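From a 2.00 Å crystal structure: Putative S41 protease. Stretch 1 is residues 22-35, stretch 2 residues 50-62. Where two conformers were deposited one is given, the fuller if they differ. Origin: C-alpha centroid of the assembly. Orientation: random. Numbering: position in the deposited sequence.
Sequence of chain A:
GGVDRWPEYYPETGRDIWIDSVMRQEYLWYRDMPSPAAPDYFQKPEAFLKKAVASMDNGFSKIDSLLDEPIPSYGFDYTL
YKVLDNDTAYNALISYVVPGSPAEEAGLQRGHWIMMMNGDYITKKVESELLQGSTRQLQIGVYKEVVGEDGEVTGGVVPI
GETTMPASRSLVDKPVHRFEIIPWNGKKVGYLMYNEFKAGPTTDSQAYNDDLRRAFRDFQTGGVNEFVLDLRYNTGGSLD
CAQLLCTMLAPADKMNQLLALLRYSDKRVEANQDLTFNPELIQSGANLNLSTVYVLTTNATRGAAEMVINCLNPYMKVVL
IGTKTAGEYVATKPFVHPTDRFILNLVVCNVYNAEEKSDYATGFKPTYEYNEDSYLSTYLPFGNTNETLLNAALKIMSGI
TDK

Stretch 1 (22-35) VMRQEYLWYRDMPS
Stretch 2 (50-62) KKAVASMDNGFSK

How do the two backbones meet? Each stretch enters as the tail of a helix that began earlier in the chain: residues 22-26 in stretch 1, 50-52 in stretch 2. Y27 and V53 are the first residues to leave helical geometry, at phi/psi -67/134° and -64/158°. Beyond Y27 a type I turn runs to Y30, closed by Y30 N to Y27 O at 3.2 Å, and a short 3-10 segment that includes Y30 and R31 leads to D32 and the extended M33 and P34. In stretch 2, A54 stays extended (-71/152°) and opens a type I turn to D57, with D57 N bonded to A54 O at 2.9 Å. The closest CA atoms are those of M33 and A54, 5.1 Å apart, and the contact buries 553 Å² in all. One water ties the backbones together, donating to D32 O at 3.1 Å and accepting from S55 N at 2.9 Å.

What does W29, which gives the most surface, pack against? Its side chain (chi1 -66°, m; chi2 -48°) lies against M56, whose rotamer m, p, p curls the selenomethionine back so that CE sits over one face of the indole. M56 CE is 3.2 Å from W29 CD1 and 3.3 Å from the centroid of the five-membered ring, 15° off its normal, a CH-pi contact in which a polarised methyl meets the ring's electrons. The same methyl lies 3.4 Å from D32 OD2. Farther along the indole, W29 CH2 approaches F60 CD2 edge to edge at 4.2 Å, while W29 CB rests 3.7 Å from A54 CB.

Which polar bonds lock the turn in place? Y27 (chi1 -166°, t; chi2 36°) sends its hydroxyl into stretch 2, where it is both donor and acceptor. Y27 OH donates to D57 OD2 at 2.6 Å and accepts from A54 N at 3.1 Å, with an N-H...O angle of 162°, so one phenol engages the first and last residues of the A54-D57 turn. D57 (chi1 -157°, t) is itself held within its stretch: S61 OG donates to D57 OD2 at 2.7 Å, and S61 N to D57 OD1 at 2.9 Å. A weak bond from F60 N to D57 OD1, 3.0 Å, adds to this, and the carboxylate's negative charge is thus met by several donors.

What surrounds A52, the other large contributor? Its methyl points sideways, and two selenomethionines approach it from the same side: M23 CE (rotamer m, t, p) is 4.0 Å from A52 CB and M33 CE (also m, t, p) is 4.2 Å from A52 CB. M23 CE also reaches V53 CG1 at 4.3 Å. A52 O faces carbon, with M33 CG at 3.4 Å and P34 CD at 3.5 Å, and it is buried without a hydrogen-bond partner. P34 continues the apolar cover, its CG 3.3 Å from K51 O, and R24 NH2 supports this segment from within stretch 1 by donating to P34 O at 3.1 Å.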

# COMPACT_ATOMS: atom_id res chain seq x y z
N VAL A 22 -3.98 -24.65 12.32
CA VAL A 22 -4.55 -23.76 11.33
C VAL A 22 -3.73 -23.82 10.03
O VAL A 22 -4.31 -23.80 8.96
CB VAL A 22 -4.71 -22.33 11.88
CG1 VAL A 22 -3.35 -21.76 12.26
CG2 VAL A 22 -5.41 -21.44 10.84
N MSE A 23 -2.40 -23.96 10.11
CA MSE A 23 -1.58 -24.00 8.88
C MSE A 23 -1.74 -25.33 8.14
O MSE A 23 -1.89 -25.36 6.94
CB MSE A 23 -0.08 -23.75 9.19
CG MSE A 23 0.25 -22.28 9.44
SE MSE A 23 2.18 -22.02 9.75
CE MSE A 23 2.85 -22.28 7.92
N ARG A 24 -1.69 -26.44 8.85
CA ARG A 24 -1.79 -27.72 8.17
C ARG A 24 -3.19 -27.86 7.47
O ARG A 24 -3.30 -28.52 6.46
CB ARG A 24 -1.39 -28.88 9.12
CG ARG A 24 0.12 -28.87 9.36
CD ARG A 24 0.69 -30.01 10.21
NE ARG A 24 2.13 -29.87 10.51
CZ ARG A 24 3.13 -30.15 9.68
NH1 ARG A 24 2.91 -30.62 8.46
NH2 ARG A 24 4.37 -29.96 10.08
N GLN A 25 -4.21 -27.17 7.96
CA GLN A 25 -5.52 -27.25 7.36
C GLN A 25 -5.71 -26.22 6.25
O GLN A 25 -6.23 -26.56 5.19
CB GLN A 25 -6.63 -27.07 8.42
CG GLN A 25 -8.09 -26.93 7.83
CD GLN A 25 -8.57 -28.08 6.88
OE1 GLN A 25 -9.21 -27.82 5.85
NE2 GLN A 25 -8.24 -29.34 7.23
N GLU A 26 -5.26 -24.99 6.48
CA GLU A 26 -5.61 -23.86 5.61
C GLU A 26 -4.56 -23.31 4.67
O GLU A 26 -4.89 -22.56 3.77
CB GLU A 26 -6.01 -22.68 6.49
CG GLU A 26 -7.06 -22.93 7.53
CD GLU A 26 -8.45 -23.13 6.97
OE1 GLU A 26 -8.66 -22.91 5.78
OE2 GLU A 26 -9.36 -23.51 7.74
N TYR A 27 -3.29 -23.64 4.89
CA TYR A 27 -2.20 -23.12 4.11
C TYR A 27 -2.19 -23.61 2.67
O TYR A 27 -2.33 -24.82 2.43
CB TYR A 27 -0.89 -23.58 4.76
CG TYR A 27 0.42 -22.93 4.33
CD1 TYR A 27 0.49 -21.57 4.00
CD2 TYR A 27 1.60 -23.63 4.44
CE1 TYR A 27 1.73 -20.98 3.67
CE2 TYR A 27 2.87 -23.02 4.17
CZ TYR A 27 2.91 -21.70 3.79
OH TYR A 27 4.12 -21.08 3.55
N LEU A 28 -1.99 -22.69 1.72
CA LEU A 28 -1.89 -23.03 0.32
C LEU A 28 -0.87 -24.12 0.13
O LEU A 28 -1.14 -25.11 -0.57
CB LEU A 28 -1.47 -21.84 -0.57
CG LEU A 28 -1.36 -22.07 -2.08
CD1 LEU A 28 -2.68 -22.49 -2.73
CD2 LEU A 28 -0.78 -20.85 -2.77
N TRP A 29 0.27 -23.95 0.79
CA TRP A 29 1.41 -24.84 0.60
C TRP A 29 1.61 -25.82 1.76
O TRP A 29 2.72 -26.11 2.17
CB TRP A 29 2.67 -23.95 0.44
CG TRP A 29 2.70 -23.11 -0.81
CD1 TRP A 29 2.44 -23.55 -2.07
CD2 TRP A 29 3.08 -21.71 -0.96
NE1 TRP A 29 2.56 -22.54 -2.96
CE2 TRP A 29 2.96 -21.40 -2.32
CE3 TRP A 29 3.44 -20.70 -0.08
CZ2 TRP A 29 3.25 -20.15 -2.84
CZ3 TRP A 29 3.72 -19.44 -0.59
CH2 TRP A 29 3.63 -19.17 -1.95
N TYR A 30 0.53 -26.35 2.30
CA TYR A 30 0.66 -27.23 3.45
C TYR A 30 1.55 -28.44 3.12
O TYR A 30 2.24 -28.95 3.96
CB TYR A 30 -0.72 -27.67 3.97
CG TYR A 30 -1.41 -28.74 3.14
CD1 TYR A 30 -2.22 -28.41 2.08
CD2 TYR A 30 -1.22 -30.09 3.42
CE1 TYR A 30 -2.81 -29.41 1.29
CE2 TYR A 30 -1.81 -31.09 2.65
CZ TYR A 30 -2.61 -30.76 1.61
OH TYR A 30 -3.19 -31.76 0.85
N ARG A 31 1.52 -28.92 1.89
CA ARG A 31 2.30 -30.09 1.55
C ARG A 31 3.82 -29.88 1.58
O ARG A 31 4.58 -30.85 1.59
CB ARG A 31 1.92 -30.56 0.14
CG ARG A 31 0.55 -31.22 0.01
CD ARG A 31 0.37 -31.64 -1.45
NE ARG A 31 -0.88 -32.34 -1.63
CZ ARG A 31 -1.08 -33.63 -1.34
NH1 ARG A 31 -0.11 -34.37 -0.85
NH2 ARG A 31 -2.28 -34.17 -1.52
N ASP A 32 4.22 -28.61 1.53
CA ASP A 32 5.61 -28.21 1.47
C ASP A 32 6.11 -27.65 2.80
O ASP A 32 7.19 -27.09 2.88
CB ASP A 32 5.77 -27.18 0.33
CG ASP A 32 5.55 -27.80 -1.02
OD1 ASP A 32 6.29 -28.74 -1.35
OD2 ASP A 32 4.64 -27.34 -1.73
N MSE A 33 5.33 -27.82 3.86
CA MSE A 33 5.83 -27.49 5.17
C MSE A 33 6.82 -28.55 5.60
O MSE A 33 6.73 -29.69 5.17
CB MSE A 33 4.71 -27.45 6.23
CG MSE A 33 3.71 -26.32 6.04
SE MSE A 33 2.10 -26.51 7.13
CE MSE A 33 2.96 -26.40 8.91
N PRO A 34 7.83 -28.16 6.39
CA PRO A 34 8.73 -29.13 7.08
C PRO A 34 7.97 -30.18 7.85
O PRO A 34 6.82 -29.97 8.20
CB PRO A 34 9.51 -28.26 8.06
CG PRO A 34 9.59 -26.91 7.34
CD PRO A 34 8.32 -26.77 6.49
N SER A 35 8.57 -31.35 8.05
CA SER A 35 7.89 -32.40 8.85
C SER A 35 7.68 -31.99 10.33
O SER A 35 8.51 -31.26 10.89
CB SER A 35 8.64 -33.75 8.80
OG SER A 35 8.22 -34.54 7.69
N LYS A 50 8.38 -18.70 10.84
CA LYS A 50 9.55 -18.60 10.01
C LYS A 50 10.10 -19.99 9.70
O LYS A 50 10.61 -20.21 8.63
CB LYS A 50 10.60 -17.70 10.70
CG LYS A 50 11.88 -17.39 9.91
CD LYS A 50 12.96 -16.65 10.77
N LYS A 51 9.97 -20.92 10.65
CA LYS A 51 10.44 -22.30 10.51
C LYS A 51 9.43 -23.20 9.80
O LYS A 51 9.84 -24.19 9.19
CB LYS A 51 10.76 -22.97 11.89
CG LYS A 51 12.07 -22.58 12.62
N ALA A 52 8.15 -22.87 9.88
CA ALA A 52 7.08 -23.73 9.31
C ALA A 52 6.66 -23.40 7.88
O ALA A 52 6.09 -24.23 7.19
CB ALA A 52 5.82 -23.64 10.20
N VAL A 53 6.89 -22.19 7.41
CA VAL A 53 6.48 -21.84 6.06
C VAL A 53 7.25 -22.65 5.02
O VAL A 53 8.30 -23.17 5.28
CB VAL A 53 6.70 -20.34 5.73
CG1 VAL A 53 5.71 -19.45 6.53
CG2 VAL A 53 8.17 -19.97 5.90
N ALA A 54 6.66 -22.75 3.85
CA ALA A 54 7.24 -23.34 2.66
C ALA A 54 8.33 -22.37 2.19
O ALA A 54 8.22 -21.18 2.42
CB ALA A 54 6.19 -23.48 1.58
N SER A 55 9.36 -22.87 1.52
CA SER A 55 10.44 -22.00 1.04
C SER A 55 9.98 -20.96 0.05
O SER A 55 10.64 -19.94 -0.09
CB SER A 55 11.56 -22.80 0.43
OG SER A 55 12.06 -23.72 1.38
N MSE A 56 8.84 -21.20 -0.60
CA MSE A 56 8.28 -20.24 -1.57
C MSE A 56 7.71 -19.03 -0.87
O MSE A 56 7.53 -18.00 -1.49
CB MSE A 56 7.17 -20.87 -2.41
CG MSE A 56 7.61 -22.07 -3.30
SE MSE A 56 7.58 -23.75 -2.42
CE MSE A 56 5.58 -24.10 -2.19
N ASP A 57 7.47 -19.15 0.44
CA ASP A 57 6.83 -18.08 1.23
C ASP A 57 7.85 -17.05 1.68
O ASP A 57 8.30 -17.10 2.80
CB ASP A 57 6.12 -18.71 2.43
CG ASP A 57 5.01 -17.85 2.99
OD1 ASP A 57 5.13 -16.60 3.00
OD2 ASP A 57 4.02 -18.47 3.43
N ASN A 58 8.16 -16.11 0.78
CA ASN A 58 9.15 -15.05 0.98
C ASN A 58 8.55 -13.89 1.78
O ASN A 58 8.37 -12.77 1.27
CB ASN A 58 9.66 -14.55 -0.38
CG ASN A 58 10.84 -13.58 -0.25
OD1 ASN A 58 11.67 -13.71 0.64
ND2 ASN A 58 10.91 -12.61 -1.15
N GLY A 59 8.20 -14.15 3.03
CA GLY A 59 7.60 -13.11 3.83
C GLY A 59 6.18 -12.78 3.46
O GLY A 59 5.67 -11.72 3.87
N PHE A 60 5.50 -13.68 2.76
CA PHE A 60 4.10 -13.41 2.43
C PHE A 60 3.23 -13.62 3.69
O PHE A 60 2.51 -12.71 4.15
CB PHE A 60 3.63 -14.23 1.25
CG PHE A 60 4.54 -14.20 0.05
CD1 PHE A 60 5.21 -13.04 -0.31
CD2 PHE A 60 4.67 -15.31 -0.74
CE1 PHE A 60 6.04 -13.04 -1.41
CE2 PHE A 60 5.48 -15.31 -1.85
CZ PHE A 60 6.15 -14.17 -2.20
N SER A 61 3.32 -14.79 4.28
CA SER A 61 2.64 -15.04 5.53
C SER A 61 3.32 -14.30 6.64
O SER A 61 4.54 -14.22 6.69
CB SER A 61 2.68 -16.53 5.84
OG SER A 61 2.04 -17.26 4.83
N LYS A 62 2.54 -13.79 7.59
CA LYS A 62 3.14 -13.06 8.69
C LYS A 62 2.23 -12.93 9.92
O LYS A 62 1.02 -13.10 9.83
CB LYS A 62 3.52 -11.66 8.25
CG LYS A 62 2.41 -10.82 7.80
CD LYS A 62 2.95 -9.65 6.97
CE LYS A 62 1.85 -8.64 6.60
NZ LYS A 62 1.23 -7.97 7.81
O HOH W 1 9.21 -25.72 1.04